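Local coordinates for protein proline dehydrogenase (Bradyrhizobium japonicum USDA 110, PDB 3HAZ) that probably oxidises proline to glutamate in two steps, pairing an FAD-dependent proline dehydrogenase with an NAD-dependent 1-pyrroline-5-carboxylate dehydrogenase in one chain, at residues H108-T111 / K112-F116; A807-M810 / I811-V814. All coordinates share one frame; numbering follows the deposited sequence.

Contact 1: residues H108-T111 / K112-F116; sequences HHET and KSTAF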
ATOM      1  N   HIS A 108      37.503  33.143  10.365  1.00 25.88           N
ATOM      2  CA  HIS A 108      38.870  33.541  10.687  1.00 27.37           C
ATOM      3  C   HIS A 108      39.475  32.661  11.787  1.00 26.70           C
ATOM      4  O   HIS A 108      40.605  32.183  11.663  1.00 19.97           O
ATOM      5  CB  HIS A 108      38.904  35.019  11.105  1.00 35.57           C
ATOM      6  CG  HIS A 108      40.284  35.563  11.318  1.00 28.03           C
ATOM      7  ND1 HIS A 108      41.127  35.884  10.277  1.00 35.39           N
ATOM      8  CD2 HIS A 108      40.960  35.865  12.453  1.00 32.26           C
ATOM      9  CE1 HIS A 108      42.267  36.347  10.761  1.00 28.42           C
ATOM     10  NE2 HIS A 108      42.191  36.348  12.078  1.00 22.92           N
ATOM     11  N   HIS A 109      38.722  32.434  12.861  1.00 23.91           N
ATOM     12  CA  HIS A 109      39.219  31.590  13.941  1.00 22.55           C
ATOM     13  C   HIS A 109      39.444  30.154  13.486  1.00 16.73           C
ATOM     14  O   HIS A 109      40.460  29.544  13.827  1.00 18.99           O
ATOM     15  CB  HIS A 109      38.291  31.626  15.165  1.00 26.53           C
ATOM     16  CG  HIS A 109      38.177  32.978  15.797  1.00 25.70           C
ATOM     17  ND1 HIS A 109      37.100  33.348  16.575  1.00 23.14           N
ATOM     18  CD2 HIS A 109      38.996  34.055  15.754  1.00 24.31           C
ATOM     19  CE1 HIS A 109      37.265  34.591  16.989  1.00 29.38           C
ATOM     20  NE2 HIS A 109      38.410  35.042  16.508  1.00 25.96           N
ATOM     21  N   GLU A 110      38.489  29.610  12.735  1.00 16.65           N
ATOM     22  CA  GLU A 110      38.616  28.253  12.213  1.00 20.27           C
ATOM     23  C   GLU A 110      39.804  28.146  11.255  1.00 22.91           C
ATOM     24  O   GLU A 110      40.568  27.185  11.295  1.00 22.92           O
ATOM     25  CB  GLU A 110      37.329  27.821  11.495  1.00 21.44           C
ATOM     26  CG  GLU A 110      37.373  26.378  11.006  1.00 17.97           C
ATOM     27  CD  GLU A 110      36.039  25.872  10.457  1.00 23.22           C
ATOM     28  OE1 GLU A 110      35.116  26.686  10.248  1.00 19.67           O
ATOM     29  OE2 GLU A 110      35.923  24.648  10.230  1.00 24.25           O
ATOM     30  N   THR A 111      39.946  29.138  10.386  1.00 16.98           N
ATOM     31  CA  THR A 111      41.038  29.146   9.409  1.00 21.14           C
ATOM     32  C   THR A 111      42.406  29.287  10.071  1.00 18.54           C
ATOM     33  O   THR A 111      43.325  28.505   9.795  1.00 21.66           O
ATOM     34  CB  THR A 111      40.833  30.253   8.350  1.00 26.56           C
ATOM     35  OG1 THR A 111      39.579  30.026   7.690  1.00 32.96           O
ATOM     36  CG2 THR A 111      41.951  30.233   7.307  1.00 18.96           C
ATOM     37  N   LYS A 112      42.536  30.270  10.959  1.00 21.43           N
ATOM     38  CA  LYS A 112      43.807  30.505  11.650  1.00 24.79           C
ATOM     39  C   LYS A 112      44.232  29.318  12.513  1.00 21.25           C
ATOM     40  O   LYS A 112      45.390  28.894  12.466  1.00 20.59           O
ATOM     41  CB  LYS A 112      43.762  31.791  12.500  1.00 22.00           C
ATOM     42  CG  LYS A 112      43.852  33.081  11.683  1.00 24.75           C
ATOM     43  CD  LYS A 112      45.147  33.140  10.880  1.00 30.48           C
ATOM     44  CE  LYS A 112      45.273  34.462  10.132  1.00 39.02           C
ATOM     45  NZ  LYS A 112      46.633  34.648   9.556  1.00 41.03           N
ATOM     46  N   SER A 113      43.308  28.787  13.307  1.00 17.05           N
ATOM     47  CA  SER A 113      43.647  27.674  14.195  1.00 20.32           C
ATOM     48  C   SER A 113      44.097  26.443  13.412  1.00 17.38           C
ATOM     49  O   SER A 113      44.978  25.710  13.858  1.00 18.38           O
ATOM     50  CB  SER A 113      42.478  27.311  15.117  1.00 20.83           C
ATOM     51  OG  SER A 113      41.318  26.971  14.368  1.00 24.23           O
ATOM     52  N   THR A 114      43.496  26.217  12.242  1.00 15.64           N
ATOM     53  CA  THR A 114      43.884  25.078  11.415  1.00 16.43           C
ATOM     54  C   THR A 114      45.236  25.319  10.719  1.00 18.04           C
ATOM     55  O   THR A 114      46.075  24.414  10.656  1.00 15.99           O
ATOM     56  CB  THR A 114      42.797  24.704  10.371  1.00 20.83           C
ATOM     57  OG1 THR A 114      41.504  24.663  10.996  1.00 16.94           O
ATOM     58  CG2 THR A 114      43.100  23.347   9.763  1.00 11.99           C
ATOM     59  N   ALA A 115      45.442  26.531  10.200  1.00 17.07           N
ATOM     60  CA  ALA A 115      46.729  26.915   9.597  1.00 22.44           C
ATOM     61  C   ALA A 115      47.866  26.792  10.603  1.00 25.69           C
ATOM     62  O   ALA A 115      48.999  26.454  10.248  1.00 18.34           O
ATOM     63  CB  ALA A 115      46.672  28.351   9.059  1.00 15.22           C
ATOM     64  N   PHE A 116      47.554  27.095  11.859  1.00 20.91           N
ATOM     65  CA  PHE A 116      48.519  26.979  12.946  1.00 21.49           C
ATOM     66  C   PHE A 116      49.224  25.627  12.956  1.00 23.36           C
ATOM     67  O   PHE A 116      50.399  25.545  13.290  1.00 18.22           O
ATOM     68  CB  PHE A 116      47.839  27.189  14.300  1.00 18.06           C
ATOM     69  CG  PHE A 116      48.706  26.826  15.473  1.00 21.34           C
ATOM     70  CD1 PHE A 116      49.732  27.670  15.882  1.00 26.01           C
ATOM     71  CD2 PHE A 116      48.500  25.640  16.169  1.00 24.76           C
ATOM     72  CE1 PHE A 116      50.537  27.340  16.972  1.00 27.29           C
ATOM     73  CE2 PHE A 116      49.304  25.302  17.262  1.00 25.43           C
ATOM     74  CZ  PHE A 116      50.324  26.153  17.659  1.00 15.62           C
TER
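Lys112 lies over one face of the His108 imidazole, one turn further along helix 106-115. Its CB sits 3.3 Å from His108 O, the carbonyl that accepts the Lys112 backbone N-H. The first torsion sets CG anti to the carbonyl carbon (chi1 -75°), which brings this methylene above the ring as a CH-pi contact, 3.9 Å from CG to the His108 centroid. A bend at chi2 then turns the chain across the ring rim, and CE reaches His108 CE1 at 3.6 Å. Beyond it, NZ forms a salt bridge with Asp805 and a hydrogen bond to Ala122 O. Without the imidazole of His108, as with an alanine here, CG and CE would probably lose the surface they lie on, and the lysine stem would be held mainly by its NZ partners. On other sides of the helix, hydroxyls turn back to the main chain: Ser113 OG donates to His109 O at 2.8 Å, and Thr114 OG1 donates to Glu110 O at 2.7 Å. Both carbonyls also accept the backbone N-H of the same residue, so each has two donors. Such i to i-4 hydroxyl bonds, beside an i, i+4 aromatic-aliphatic pair, are familiar features of alpha-helices.

Contact 2: residues A807-M810 / I811-V814; sequences ADRM and IEMV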
ATOM      1  N   ALA A 807      50.354  28.167   1.798  1.00 23.04           N
ATOM      2  CA  ALA A 807      50.844  28.018   0.429  1.00 18.83           C
ATOM      3  C   ALA A 807      52.188  27.318   0.368  1.00 27.37           C
ATOM      4  O   ALA A 807      52.385  26.445  -0.469  1.00 21.83           O
ATOM      5  CB  ALA A 807      50.918  29.381  -0.283  1.00 22.71           C
ATOM      6  N   ASP A 808      53.107  27.698   1.257  1.00 22.97           N
ATOM      7  CA  ASP A 808      54.472  27.180   1.222  1.00 32.48           C
ATOM      8  C   ASP A 808      54.504  25.676   1.478  1.00 24.79           C
ATOM      9  O   ASP A 808      55.210  24.927   0.801  1.00 26.18           O
ATOM     10  CB  ASP A 808      55.360  27.905   2.250  1.00 34.80           C
ATOM     11  CG  ASP A 808      55.678  29.344   1.847  1.00 41.79           C
ATOM     12  OD1 ASP A 808      55.731  29.636   0.631  1.00 36.07           O
ATOM     13  OD2 ASP A 808      55.876  30.184   2.748  1.00 41.36           O
ATOM     14  N   ARG A 809      53.749  25.240   2.473  1.00 16.96           N
ATOM     15  CA  ARG A 809      53.674  23.819   2.804  1.00 19.43           C
ATOM     16  C   ARG A 809      52.952  23.045   1.703  1.00 14.76           C
ATOM     17  O   ARG A 809      53.433  22.015   1.233  1.00 21.96           O
ATOM     18  CB  ARG A 809      52.975  23.623   4.153  1.00 21.96           C
ATOM     19  CG  ARG A 809      52.608  22.177   4.475  1.00 23.77           C
ATOM     20  CD  ARG A 809      53.841  21.289   4.476  1.00 28.88           C
ATOM     21  NE  ARG A 809      54.945  21.890   5.226  1.00 31.63           N
ATOM     22  CZ  ARG A 809      55.009  21.967   6.552  1.00 32.75           C
ATOM     23  NH1 ARG A 809      56.063  22.534   7.133  1.00 30.06           N
ATOM     24  NH2 ARG A 809      54.024  21.486   7.301  1.00 23.35           N
ATOM     25  N   MET A 810      51.804  23.544   1.271  1.00 20.10           N
ATOM     26  CA  MET A 810      51.058  22.852   0.218  1.00 20.13           C
ATOM     27  C   MET A 810      51.845  22.740  -1.092  1.00 21.87           C
ATOM     28  O   MET A 810      51.890  21.675  -1.712  1.00 21.43           O
ATOM     29  CB  MET A 810      49.693  23.501   0.008  1.00 27.47           C
ATOM     30  CG  MET A 810      48.706  23.164   1.140  1.00 27.58           C
ATOM     31  SD  MET A 810      47.042  23.749   0.806  1.00 29.68           S
ATOM     32  CE  MET A 810      46.189  23.321   2.333  1.00 23.26           C
ATOM     33  N   ILE A 811      52.497  23.828  -1.490  1.00 21.68           N
ATOM     34  CA  ILE A 811      53.274  23.838  -2.723  1.00 24.00           C
ATOM     35  C   ILE A 811      54.457  22.876  -2.626  1.00 29.17           C
ATOM     36  O   ILE A 811      54.722  22.098  -3.544  1.00 28.50           O
ATOM     37  CB  ILE A 811      53.768  25.263  -3.056  1.00 27.19           C
ATOM     38  CG1 ILE A 811      52.597  26.126  -3.542  1.00 27.73           C
ATOM     39  CG2 ILE A 811      54.883  25.218  -4.096  1.00 29.04           C
ATOM     40  CD1 ILE A 811      52.922  27.611  -3.638  1.00 23.11           C
ATOM     41  N   GLU A 812      55.163  22.939  -1.504  1.00 24.20           N
ATOM     42  CA  GLU A 812      56.287  22.052  -1.234  1.00 26.99           C
ATOM     43  C   GLU A 812      55.866  20.570  -1.225  1.00 27.08           C
ATOM     44  O   GLU A 812      56.615  19.692  -1.666  1.00 23.16           O
ATOM     45  CB  GLU A 812      56.933  22.445   0.104  1.00 26.92           C
ATOM     46  CG  GLU A 812      57.683  21.333   0.809  1.00 35.84           C
ATOM     47  CD  GLU A 812      58.056  21.696   2.247  1.00 46.38           C
ATOM     48  OE1 GLU A 812      57.162  21.709   3.133  1.00 34.95           O
ATOM     49  OE2 GLU A 812      59.250  21.966   2.488  1.00 48.59           O
ATOM     50  N   MET A 813      54.671  20.285  -0.721  1.00 21.80           N
ATOM     51  CA  MET A 813      54.215  18.895  -0.648  1.00 23.81           C
ATOM     52  C   MET A 813      53.806  18.365  -2.036  1.00 20.35           C
ATOM     53  O   MET A 813      54.106  17.224  -2.398  1.00 20.51           O
ATOM     54  CB  MET A 813      53.082  18.734   0.370  1.00 24.62           C
ATOM     55  CG  MET A 813      52.996  17.334   0.955  1.00 28.88           C
ATOM     56  SD  MET A 813      51.565  17.051   2.012  1.00 29.13           S
ATOM     57  CE  MET A 813      51.892  18.151   3.382  1.00 21.23           C
ATOM     58  N   VAL A 814      53.137  19.201  -2.819  1.00 17.84           N
ATOM     59  CA  VAL A 814      52.805  18.834  -4.199  1.00 18.32           C
ATOM     60  C   VAL A 814      54.082  18.571  -5.013  1.00 24.77           C
ATOM     61  O   VAL A 814      54.181  17.573  -5.731  1.00 21.67           O
ATOM     62  CB  VAL A 814      51.930  19.906  -4.874  1.00 18.71           C
ATOM     63  CG1 VAL A 814      51.816  19.651  -6.382  1.00 20.09           C
ATOM     64  CG2 VAL A 814      50.538  19.948  -4.212  1.00 15.71           C
TER
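Arg809 and Glu812 run side by side in the same direction from helix 804-819, forming an i, i+3 salt bridge on one flank of an alpha-helix that follows strand 797-803 in the aldehyde dehydrogenase region. The guanidinium and carboxylate planes are nearly parallel, 19° apart. Contact is made through one nitrogen: NE of Arg809 donates to OE1 of Glu812 over 3.1 Å. The N-H...O angle is 141°, well short of straight, although the oxygen is approached almost along its own C-O bond. One nitrogen thus carries the bridge, at the guanidinium edge, and there is no two-pronged grip. Arg809 reaches it by folding: bends at chi2 (58°) and chi3 bring NE back beside the glutamate, whose chain is extended beyond CG.

The same arginine also has an apolar neighbour. Met813 crosses it obliquely, and a bend at the thioether carries the methyl CE to within 3.9 Å of Arg809 CD. The methionine thus meets the aliphatic part of the arginine, while its side chain also packs on helix 775-787.

Toward the sheet the side chains are mainly apolar. Met810 packs against Val802 of strand 797-803, and Ile811 rests on Val894 of strand 891-897. The polar exception is Arg896 of that second strand, which Ala807 and Ile811 touch and with which Asp808 forms a salt bridge. Within the helix, Ile811 CD1 lies 4.3 Å from Ala807 CB, joining two apolar side chains one turn apart. Further along, Val814 N donates to Met810 O at 3.0 Å. That carbonyl oxygen has a side-chain neighbour as well: the methyl CG2 of Val814, 3.3 Å from Met810 O.

How the contacts relate
Each contact joins successive turns within its own helix, 106-115 or 804-819, and they sit in different parts of the enzyme: contact 1 in the DNA-binding-domain family region, contact 2 in the aldehyde dehydrogenase region. Their centres are about 17 Å apart and the nearest atoms about 8 Å, without touching. The two helices nevertheless meet, because Lys112 pairs with Asp805, and Ala115 touches Val806, at the start of helix 804-819. Both contacts are largely buried, but contact 2 also has Asp808 and Glu812 exposed. In contact 1 several polar side chains bond backbone carbonyls or residues of other elements; contact 2 sets an apolar face on the sheet against a salt bridge within its own helix.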